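Putative type VI secretion protein (Escherichia coli, PDB 6SKI) is a type VI secretion effector phospholipase, loaded onto the VgrG spike, that probably hydrolyses membrane phospholipids through an alpha/beta-hydrolase catalytic domain. Local coordinates at residues A[286-291]-A[530-535]; A[324-329]-A[485-490]. All blocks are in the same frame, centred on the assembly; numbering follows the deposited sequence.

Contacts 1 and 2 illustrate how distant parts of a chain can converge: contact 1 touches a probable catalytic triad, and contact 2 adjoins contact 1. In sequence they are nested: 286-291 and 324-329, both in the Tle1-like catalytic domain, are followed by their partners in reverse order, 485-490 and then 530-535. The contact centres lie about 16 Å apart, yet the two touch directly. Glu287 OE1 and Ser489 OG, 2.7 Å apart, probably share a hydrogen bond, while Trp532 packs against Ala490, and Arg289 against Ser489 and Ala490. Contact 1 adjoins the mixed sheet through the loop after strand 278-284; contact 2 lies on the segment that runs into strand 328-341 of the three-stranded antiparallel sheet.

Contact 1: residues A[286-291]-A[530-535]; sequences NEYRYN and DRWIRS
The Arg534 side chain passes the Glu287 carbonyl oxygen and then crosses the Glu287 side chain at a slant. CG stands anti to the backbone N (chi1 -167°), and the chain is extended to NE. CB lies 3.1 Å from Glu287 O, CG and CD continue past that oxygen, and the guanidinium CZ comes to 3.5 Å from Glu287 CG. That methylene packs against one guanidinium face, offset toward the rim, and no charged atoms of the two meet. Arg534 NH2 forms a salt bridge with Asp245, and Arg534 NE donates a hydrogen bond to Phe292 O. Glu287 OE1 is hydrogen-bonded to Ser489 OG, while Glu287 OE2 takes Arg289 NE, 2.8 Å away, in a salt bridge using its syn lone pair. Next along the loop, Tyr288 crosses Trp532 at about a right angle: Tyr288 CB lies 3.8 Å from Trp532 CE3, Tyr288 CD2 meets the indole edge, and Trp532 O approaches Tyr288 CD1 obliquely at 3.4 Å. Asp245 belongs to a probable Ser197-His310-Asp245 triad, which would make Arg534 a second-shell residue. The contact joins the loop after strand 278-284 of the mixed sheet to the loop leading into strand 536-538.

Contact 2: residues A[324-329]-A[485-490]; sequences LQENES and YTHCSA
Glu328 reaches Cys488 and His487 because its CG lies anti to the carbonyl carbon (chi1 -69°) and its chain runs on extended through chi2 (-174°), carrying the carboxylate across to the other backbone. His487 has its CG in the same relation to its own carbonyl carbon, which swings the imidazole toward Glu326. The carboxylate meets the loop chiefly through OE2. Cys488 N points to Glu328 OE2 in what is at most a weak hydrogen bond, bent to 124° at the hydrogen. The same oxygen lies 3.4 Å from His487 CB and 3.6 Å from Cys488 CB. Glu328 OE1 turns to Arg409 in a salt bridge, and Arg409 also hydrogen-bonds to Thr486 O, so one arginine links the strand glutamate with the loop.

Beside this polar junction, Glu326 crosses His487 at about a right angle. Glu326 CB abuts the imidazole edge, in its plane, 3.6 Å from His487 CE1, while Glu326 CG lies 3.7 Å from that carbon. Carboxylate and ring planes are almost perpendicular. The Glu326 carboxylate hydrogen-bonds through OE2 to Tyr95 OH, and Tyr317 stacks on the imidazole. Together these groups fasten the loop after helix 476-483 to the segment that runs into strand 328-341, an outermost strand, within this chain, of a three-stranded antiparallel sheet separate from the mixed sheet of the alpha/beta-hydrolase fold.

Contact 1: residues A[286-291]-A[530-535]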
ATOM      1  N   ASN A 286      14.628   2.003   9.973  1.00 44.79           N
ATOM      2  CA  ASN A 286      15.361   0.751  10.056  1.00 44.79           C
ATOM      3  C   ASN A 286      14.867  -0.225   9.007  1.00 44.79           C
ATOM      4  O   ASN A 286      14.756  -1.429   9.247  1.00 44.79           O
ATOM      5  CB  ASN A 286      15.259   0.146  11.452  1.00 44.79           C
ATOM      6  CG  ASN A 286      15.656   1.121  12.532  1.00 44.79           C
ATOM      7  OD1 ASN A 286      16.764   1.646  12.527  1.00 44.79           O
ATOM      8  ND2 ASN A 286      14.757   1.362  13.471  1.00 44.79           N
ATOM      9  N   GLU A 287      14.564   0.285   7.820  1.00 45.09           N
ATOM     10  CA  GLU A 287      14.281  -0.541   6.657  1.00 45.09           C
ATOM     11  C   GLU A 287      15.494  -0.471   5.745  1.00 45.09           C
ATOM     12  O   GLU A 287      15.915   0.621   5.351  1.00 45.09           O
ATOM     13  CB  GLU A 287      13.023  -0.071   5.932  1.00 45.09           C
ATOM     14  CG  GLU A 287      12.767  -0.781   4.617  1.00 45.09           C
ATOM     15  CD  GLU A 287      12.551  -2.269   4.785  1.00 45.09           C
ATOM     16  OE1 GLU A 287      12.108  -2.694   5.869  1.00 45.09           O
ATOM     17  OE2 GLU A 287      12.824  -3.020   3.829  1.00 45.09           O
ATOM     18  N   TYR A 288      16.056  -1.632   5.419  1.00 45.01           N
ATOM     19  CA  TYR A 288      17.349  -1.691   4.760  1.00 45.01           C
ATOM     20  C   TYR A 288      17.370  -2.622   3.560  1.00 45.01           C
ATOM     21  O   TYR A 288      18.433  -2.800   2.962  1.00 45.01           O
ATOM     22  CB  TYR A 288      18.421  -2.140   5.759  1.00 45.01           C
ATOM     23  CG  TYR A 288      18.526  -1.238   6.961  1.00 45.01           C
ATOM     24  CD1 TYR A 288      18.783   0.111   6.814  1.00 45.01           C
ATOM     25  CD2 TYR A 288      18.336  -1.732   8.239  1.00 45.01           C
ATOM     26  CE1 TYR A 288      18.870   0.938   7.906  1.00 45.01           C
ATOM     27  CE2 TYR A 288      18.419  -0.912   9.336  1.00 45.01           C
ATOM     28  CZ  TYR A 288      18.685   0.423   9.162  1.00 45.01           C
ATOM     29  OH  TYR A 288      18.773   1.253  10.252  1.00 45.01           O
ATOM     30  N   ARG A 289      16.243  -3.220   3.196  1.00 44.54           N
ATOM     31  CA  ARG A 289      16.212  -4.205   2.133  1.00 44.54           C
ATOM     32  C   ARG A 289      16.513  -3.560   0.786  1.00 44.54           C
ATOM     33  O   ARG A 289      16.294  -2.366   0.568  1.00 44.54           O
ATOM     34  CB  ARG A 289      14.851  -4.892   2.097  1.00 44.54           C
ATOM     35  CG  ARG A 289      14.729  -6.041   3.065  1.00 44.54           C
ATOM     36  CD  ARG A 289      13.365  -6.671   2.977  1.00 44.54           C
ATOM     37  NE  ARG A 289      12.341  -5.780   3.501  1.00 44.54           N
ATOM     38  CZ  ARG A 289      11.095  -6.152   3.759  1.00 44.54           C
ATOM     39  NH1 ARG A 289      10.722  -7.402   3.540  1.00 44.54           N
ATOM     40  NH2 ARG A 289      10.225  -5.276   4.237  1.00 44.54           N
ATOM     41  N   TYR A 290      17.026  -4.378  -0.131  1.00 47.97           N
ATOM     42  CA  TYR A 290      17.337  -3.891  -1.467  1.00 47.97           C
ATOM     43  C   TYR A 290      16.072  -3.719  -2.295  1.00 47.97           C
ATOM     44  O   TYR A 290      15.938  -2.738  -3.035  1.00 47.97           O
ATOM     45  CB  TYR A 290      18.311  -4.850  -2.156  1.00 47.97           C
ATOM     46  CG  TYR A 290      18.575  -4.534  -3.608  1.00 47.97           C
ATOM     47  CD1 TYR A 290      19.639  -3.730  -3.979  1.00 47.97           C
ATOM     48  CD2 TYR A 290      17.765  -5.046  -4.610  1.00 47.97           C
ATOM     49  CE1 TYR A 290      19.884  -3.438  -5.300  1.00 47.97           C
ATOM     50  CE2 TYR A 290      17.998  -4.758  -5.930  1.00 47.97           C
ATOM     51  CZ  TYR A 290      19.060  -3.956  -6.272  1.00 47.97           C
ATOM     52  OH  TYR A 290      19.302  -3.666  -7.594  1.00 47.97           O
ATOM     53  N   ASN A 291      15.133  -4.651  -2.174  1.00 47.33           N
ATOM     54  CA  ASN A 291      13.888  -4.600  -2.923  1.00 47.33           C
ATOM     55  C   ASN A 291      12.896  -3.603  -2.347  1.00 47.33           C
ATOM     56  O   ASN A 291      11.822  -3.420  -2.925  1.00 47.33           O
ATOM     57  CB  ASN A 291      13.248  -5.986  -2.966  1.00 47.33           C
ATOM     58  CG  ASN A 291      13.824  -6.856  -4.054  1.00 47.33           C
ATOM     59  OD1 ASN A 291      14.306  -6.362  -5.068  1.00 47.33           O
ATOM     60  ND2 ASN A 291      13.788  -8.162  -3.846  1.00 47.33           N
ATOM     61  N   ASP A 530      23.241  -2.708  -0.173  1.00 52.93           N
ATOM     62  CA  ASP A 530      24.675  -2.769   0.069  1.00 52.93           C
ATOM     63  C   ASP A 530      25.086  -1.747   1.119  1.00 52.93           C
ATOM     64  O   ASP A 530      24.645  -0.595   1.094  1.00 52.93           O
ATOM     65  CB  ASP A 530      25.448  -2.535  -1.228  1.00 52.93           C
ATOM     66  CG  ASP A 530      26.703  -3.382  -1.314  1.00 52.93           C
ATOM     67  OD1 ASP A 530      26.650  -4.462  -1.937  1.00 52.93           O
ATOM     68  OD2 ASP A 530      27.742  -2.973  -0.754  1.00 52.93           O
ATOM     69  N   ARG A 531      25.921  -2.189   2.058  1.00 53.78           N
ATOM     70  CA  ARG A 531      26.415  -1.451   3.217  1.00 53.78           C
ATOM     71  C   ARG A 531      25.312  -1.239   4.244  1.00 53.78           C
ATOM     72  O   ARG A 531      25.515  -0.468   5.187  1.00 53.78           O
ATOM     73  CB  ARG A 531      27.044  -0.096   2.856  1.00 53.78           C
ATOM     74  CG  ARG A 531      28.309  -0.209   2.025  1.00 53.78           C
ATOM     75  CD  ARG A 531      28.804   1.157   1.590  1.00 53.78           C
ATOM     76  NE  ARG A 531      28.976   2.059   2.724  1.00 53.78           N
ATOM     77  CZ  ARG A 531      28.683   3.355   2.697  1.00 53.78           C
ATOM     78  NH1 ARG A 531      28.203   3.903   1.590  1.00 53.78           N
ATOM     79  NH2 ARG A 531      28.870   4.102   3.776  1.00 53.78           N
ATOM     80  N   TRP A 532      24.150  -1.877   4.080  1.00 49.45           N
ATOM     81  CA  TRP A 532      23.036  -1.786   5.024  1.00 49.45           C
ATOM     82  C   TRP A 532      22.495  -0.361   5.099  1.00 49.45           C
ATOM     83  O   TRP A 532      22.154   0.137   6.171  1.00 49.45           O
ATOM     84  CB  TRP A 532      23.436  -2.291   6.410  1.00 49.45           C
ATOM     85  CG  TRP A 532      23.410  -3.777   6.523  1.00 49.45           C
ATOM     86  CD1 TRP A 532      24.423  -4.634   6.226  1.00 49.45           C
ATOM     87  CD2 TRP A 532      22.320  -4.583   6.975  1.00 49.45           C
ATOM     88  NE1 TRP A 532      24.032  -5.928   6.458  1.00 49.45           N
ATOM     89  CE2 TRP A 532      22.743  -5.923   6.920  1.00 49.45           C
ATOM     90  CE3 TRP A 532      21.026  -4.303   7.420  1.00 49.45           C
ATOM     91  CZ2 TRP A 532      21.920  -6.979   7.291  1.00 49.45           C
ATOM     92  CZ3 TRP A 532      20.213  -5.353   7.787  1.00 49.45           C
ATOM     93  CH2 TRP A 532      20.662  -6.674   7.721  1.00 49.45           C
ATOM     94  N   ILE A 533      22.418   0.295   3.945  1.00 49.60           N
ATOM     95  CA  ILE A 533      21.881   1.642   3.822  1.00 49.60           C
ATOM     96  C   ILE A 533      20.791   1.602   2.768  1.00 49.60           C
ATOM     97  O   ILE A 533      21.041   1.189   1.630  1.00 49.60           O
ATOM     98  CB  ILE A 533      22.962   2.667   3.442  1.00 49.60           C
ATOM     99  CG1 ILE A 533      24.080   2.675   4.480  1.00 49.60           C
ATOM    100  CG2 ILE A 533      22.358   4.048   3.302  1.00 49.60           C
ATOM    101  CD1 ILE A 533      25.420   3.059   3.915  1.00 49.60           C
ATOM    102  N   ARG A 534      19.589   2.029   3.139  1.00 45.91           N
ATOM    103  CA  ARG A 534      18.461   1.964   2.227  1.00 45.91           C
ATOM    104  C   ARG A 534      18.628   2.959   1.084  1.00 45.91           C
ATOM    105  O   ARG A 534      19.174   4.051   1.253  1.00 45.91           O
ATOM    106  CB  ARG A 534      17.165   2.247   2.979  1.00 45.91           C
ATOM    107  CG  ARG A 534      15.906   1.919   2.218  1.00 45.91           C
ATOM    108  CD  ARG A 534      14.735   2.659   2.812  1.00 45.91           C
ATOM    109  NE  ARG A 534      13.463   2.049   2.454  1.00 45.91           N
ATOM    110  CZ  ARG A 534      12.310   2.348   3.036  1.00 45.91           C
ATOM    111  NH1 ARG A 534      12.277   3.250   4.004  1.00 45.91           N
ATOM    112  NH2 ARG A 534      11.194   1.751   2.651  1.00 45.91           N
ATOM    113  N   SER A 535      18.144   2.566  -0.090  1.00 48.09           N
ATOM    114  CA  SER A 535      18.177   3.431  -1.260  1.00 48.09           C
ATOM    115  C   SER A 535      16.989   4.381  -1.214  1.00 48.09           C
ATOM    116  O   SER A 535      15.838   3.942  -1.137  1.00 48.09           O
ATOM    117  CB  SER A 535      18.150   2.601  -2.540  1.00 48.09           C
ATOM    118  OG  SER A 535      19.459   2.343  -3.009  1.00 48.09           O
TER

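Contact 2: residues A[324-329]-A[485-490]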
ATOM      1  N   LEU A 324       0.761 -17.281  13.994  1.00 55.61           N
ATOM      2  CA  LEU A 324       1.624 -16.725  12.963  1.00 55.61           C
ATOM      3  C   LEU A 324       2.606 -15.723  13.555  1.00 55.61           C
ATOM      4  O   LEU A 324       3.015 -14.770  12.888  1.00 55.61           O
ATOM      5  CB  LEU A 324       0.788 -16.069  11.867  1.00 55.61           C
ATOM      6  CG  LEU A 324       0.145 -16.997  10.839  1.00 55.61           C
ATOM      7  CD1 LEU A 324      -0.569 -16.191   9.773  1.00 55.61           C
ATOM      8  CD2 LEU A 324       1.189 -17.900  10.211  1.00 55.61           C
ATOM      9  N   GLN A 325       2.982 -15.939  14.812  1.00 54.12           N
ATOM     10  CA  GLN A 325       3.874 -15.038  15.526  1.00 54.12           C
ATOM     11  C   GLN A 325       5.173 -14.839  14.758  1.00 54.12           C
ATOM     12  O   GLN A 325       5.697 -15.760  14.127  1.00 54.12           O
ATOM     13  CB  GLN A 325       4.165 -15.603  16.913  1.00 54.12           C
ATOM     14  CG  GLN A 325       5.267 -14.913  17.675  1.00 54.12           C
ATOM     15  CD  GLN A 325       5.693 -15.705  18.890  1.00 54.12           C
ATOM     16  OE1 GLN A 325       6.262 -16.789  18.770  1.00 54.12           O
ATOM     17  NE2 GLN A 325       5.384 -15.186  20.068  1.00 54.12           N
ATOM     18  N   GLU A 326       5.696 -13.619  14.819  1.00 52.05           N
ATOM     19  CA  GLU A 326       6.921 -13.265  14.115  1.00 52.05           C
ATOM     20  C   GLU A 326       8.117 -13.682  14.958  1.00 52.05           C
ATOM     21  O   GLU A 326       8.435 -13.040  15.964  1.00 52.05           O
ATOM     22  CB  GLU A 326       6.958 -11.774  13.802  1.00 52.05           C
ATOM     23  CG  GLU A 326       5.685 -11.261  13.175  1.00 52.05           C
ATOM     24  CD  GLU A 326       5.681 -11.450  11.676  1.00 52.05           C
ATOM     25  OE1 GLU A 326       6.684 -11.961  11.140  1.00 52.05           O
ATOM     26  OE2 GLU A 326       4.684 -11.081  11.029  1.00 52.05           O
ATOM     27  N   ASN A 327       8.773 -14.759  14.544  1.00 53.22           N
ATOM     28  CA  ASN A 327      10.023 -15.210  15.133  1.00 53.22           C
ATOM     29  C   ASN A 327      11.112 -15.046  14.087  1.00 53.22           C
ATOM     30  O   ASN A 327      10.979 -15.547  12.967  1.00 53.22           O
ATOM     31  CB  ASN A 327       9.935 -16.667  15.580  1.00 53.22           C
ATOM     32  CG  ASN A 327       9.020 -16.855  16.761  1.00 53.22           C
ATOM     33  OD1 ASN A 327       9.057 -16.084  17.715  1.00 53.22           O
ATOM     34  ND2 ASN A 327       8.185 -17.880  16.701  1.00 53.22           N
ATOM     35  N   GLU A 328      12.178 -14.351  14.451  1.00 52.30           N
ATOM     36  CA  GLU A 328      13.244 -14.009  13.522  1.00 52.30           C
ATOM     37  C   GLU A 328      14.398 -14.984  13.698  1.00 52.30           C
ATOM     38  O   GLU A 328      15.084 -14.963  14.723  1.00 52.30           O
ATOM     39  CB  GLU A 328      13.717 -12.573  13.745  1.00 52.30           C
ATOM     40  CG  GLU A 328      12.697 -11.527  13.349  1.00 52.30           C
ATOM     41  CD  GLU A 328      13.243 -10.121  13.440  1.00 52.30           C
ATOM     42  OE1 GLU A 328      14.059  -9.858  14.344  1.00 52.30           O
ATOM     43  OE2 GLU A 328      12.857  -9.278  12.606  1.00 52.30           O
ATOM     44  N   SER A 329      14.602 -15.833  12.701  1.00 51.72           N
ATOM     45  CA  SER A 329      15.794 -16.668  12.587  1.00 51.72           C
ATOM     46  C   SER A 329      16.393 -16.320  11.233  1.00 51.72           C
ATOM     47  O   SER A 329      15.984 -16.870  10.206  1.00 51.72           O
ATOM     48  CB  SER A 329      15.449 -18.147  12.703  1.00 51.72           C
ATOM     49  OG  SER A 329      14.717 -18.405  13.886  1.00 51.72           O
ATOM     50  N   TYR A 485      10.660  -3.486  19.546  1.00 47.41           N
ATOM     51  CA  TYR A 485       9.458  -3.568  18.731  1.00 47.41           C
ATOM     52  C   TYR A 485       9.715  -3.456  17.236  1.00 47.41           C
ATOM     53  O   TYR A 485       8.780  -3.640  16.451  1.00 47.41           O
ATOM     54  CB  TYR A 485       8.468  -2.478  19.155  1.00 47.41           C
ATOM     55  CG  TYR A 485       8.021  -2.590  20.589  1.00 47.41           C
ATOM     56  CD1 TYR A 485       8.798  -2.093  21.620  1.00 47.41           C
ATOM     57  CD2 TYR A 485       6.812  -3.178  20.909  1.00 47.41           C
ATOM     58  CE1 TYR A 485       8.394  -2.196  22.926  1.00 47.41           C
ATOM     59  CE2 TYR A 485       6.400  -3.287  22.214  1.00 47.41           C
ATOM     60  CZ  TYR A 485       7.191  -2.792  23.219  1.00 47.41           C
ATOM     61  OH  TYR A 485       6.780  -2.893  24.524  1.00 47.41           O
ATOM     62  N   THR A 486      10.938  -3.159  16.815  1.00 46.84           N
ATOM     63  CA  THR A 486      11.257  -3.095  15.396  1.00 46.84           C
ATOM     64  C   THR A 486      11.786  -4.441  14.925  1.00 46.84           C
ATOM     65  O   THR A 486      12.617  -5.061  15.592  1.00 46.84           O
ATOM     66  CB  THR A 486      12.269  -1.988  15.099  1.00 46.84           C
ATOM     67  OG1 THR A 486      12.801  -2.164  13.780  1.00 46.84           O
ATOM     68  CG2 THR A 486      13.390  -2.010  16.083  1.00 46.84           C
ATOM     69  N   HIS A 487      11.296  -4.888  13.776  1.00 47.57           N
ATOM     70  CA  HIS A 487      11.685  -6.164  13.201  1.00 47.57           C
ATOM     71  C   HIS A 487      12.873  -5.966  12.276  1.00 47.57           C
ATOM     72  O   HIS A 487      12.992  -4.934  11.612  1.00 47.57           O
ATOM     73  CB  HIS A 487      10.531  -6.791  12.419  1.00 47.57           C
ATOM     74  CG  HIS A 487       9.314  -7.069  13.243  1.00 47.57           C
ATOM     75  ND1 HIS A 487       8.743  -8.319  13.327  1.00 47.57           N
ATOM     76  CD2 HIS A 487       8.553  -6.257  14.013  1.00 47.57           C
ATOM     77  CE1 HIS A 487       7.683  -8.265  14.113  1.00 47.57           C
ATOM     78  NE2 HIS A 487       7.548  -7.025  14.545  1.00 47.57           N
ATOM     79  N   CYS A 488      13.761  -6.954  12.246  1.00 50.12           N
ATOM     80  CA  CYS A 488      14.840  -6.984  11.267  1.00 50.12           C
ATOM     81  C   CYS A 488      14.284  -7.625  10.003  1.00 50.12           C
ATOM     82  O   CYS A 488      14.093  -8.843   9.946  1.00 50.12           O
ATOM     83  CB  CYS A 488      16.045  -7.750  11.804  1.00 50.12           C
ATOM     84  SG  CYS A 488      17.436  -7.838  10.660  1.00 50.12           S
ATOM     85  N   SER A 489      14.016  -6.803   8.990  1.00 46.97           N
ATOM     86  CA  SER A 489      13.376  -7.273   7.771  1.00 46.97           C
ATOM     87  C   SER A 489      14.367  -7.630   6.677  1.00 46.97           C
ATOM     88  O   SER A 489      14.009  -8.377   5.762  1.00 46.97           O
ATOM     89  CB  SER A 489      12.403  -6.214   7.242  1.00 46.97           C
ATOM     90  OG  SER A 489      13.048  -4.965   7.081  1.00 46.97           O
ATOM     91  N   ALA A 490      15.592  -7.121   6.752  1.00 46.21           N
ATOM     92  CA  ALA A 490      16.634  -7.467   5.801  1.00 46.21           C
ATOM     93  C   ALA A 490      17.411  -8.665   6.323  1.00 46.21           C
ATOM     94  O   ALA A 490      17.947  -8.630   7.434  1.00 46.21           O
ATOM     95  CB  ALA A 490      17.570  -6.281   5.570  1.00 46.21           C
TER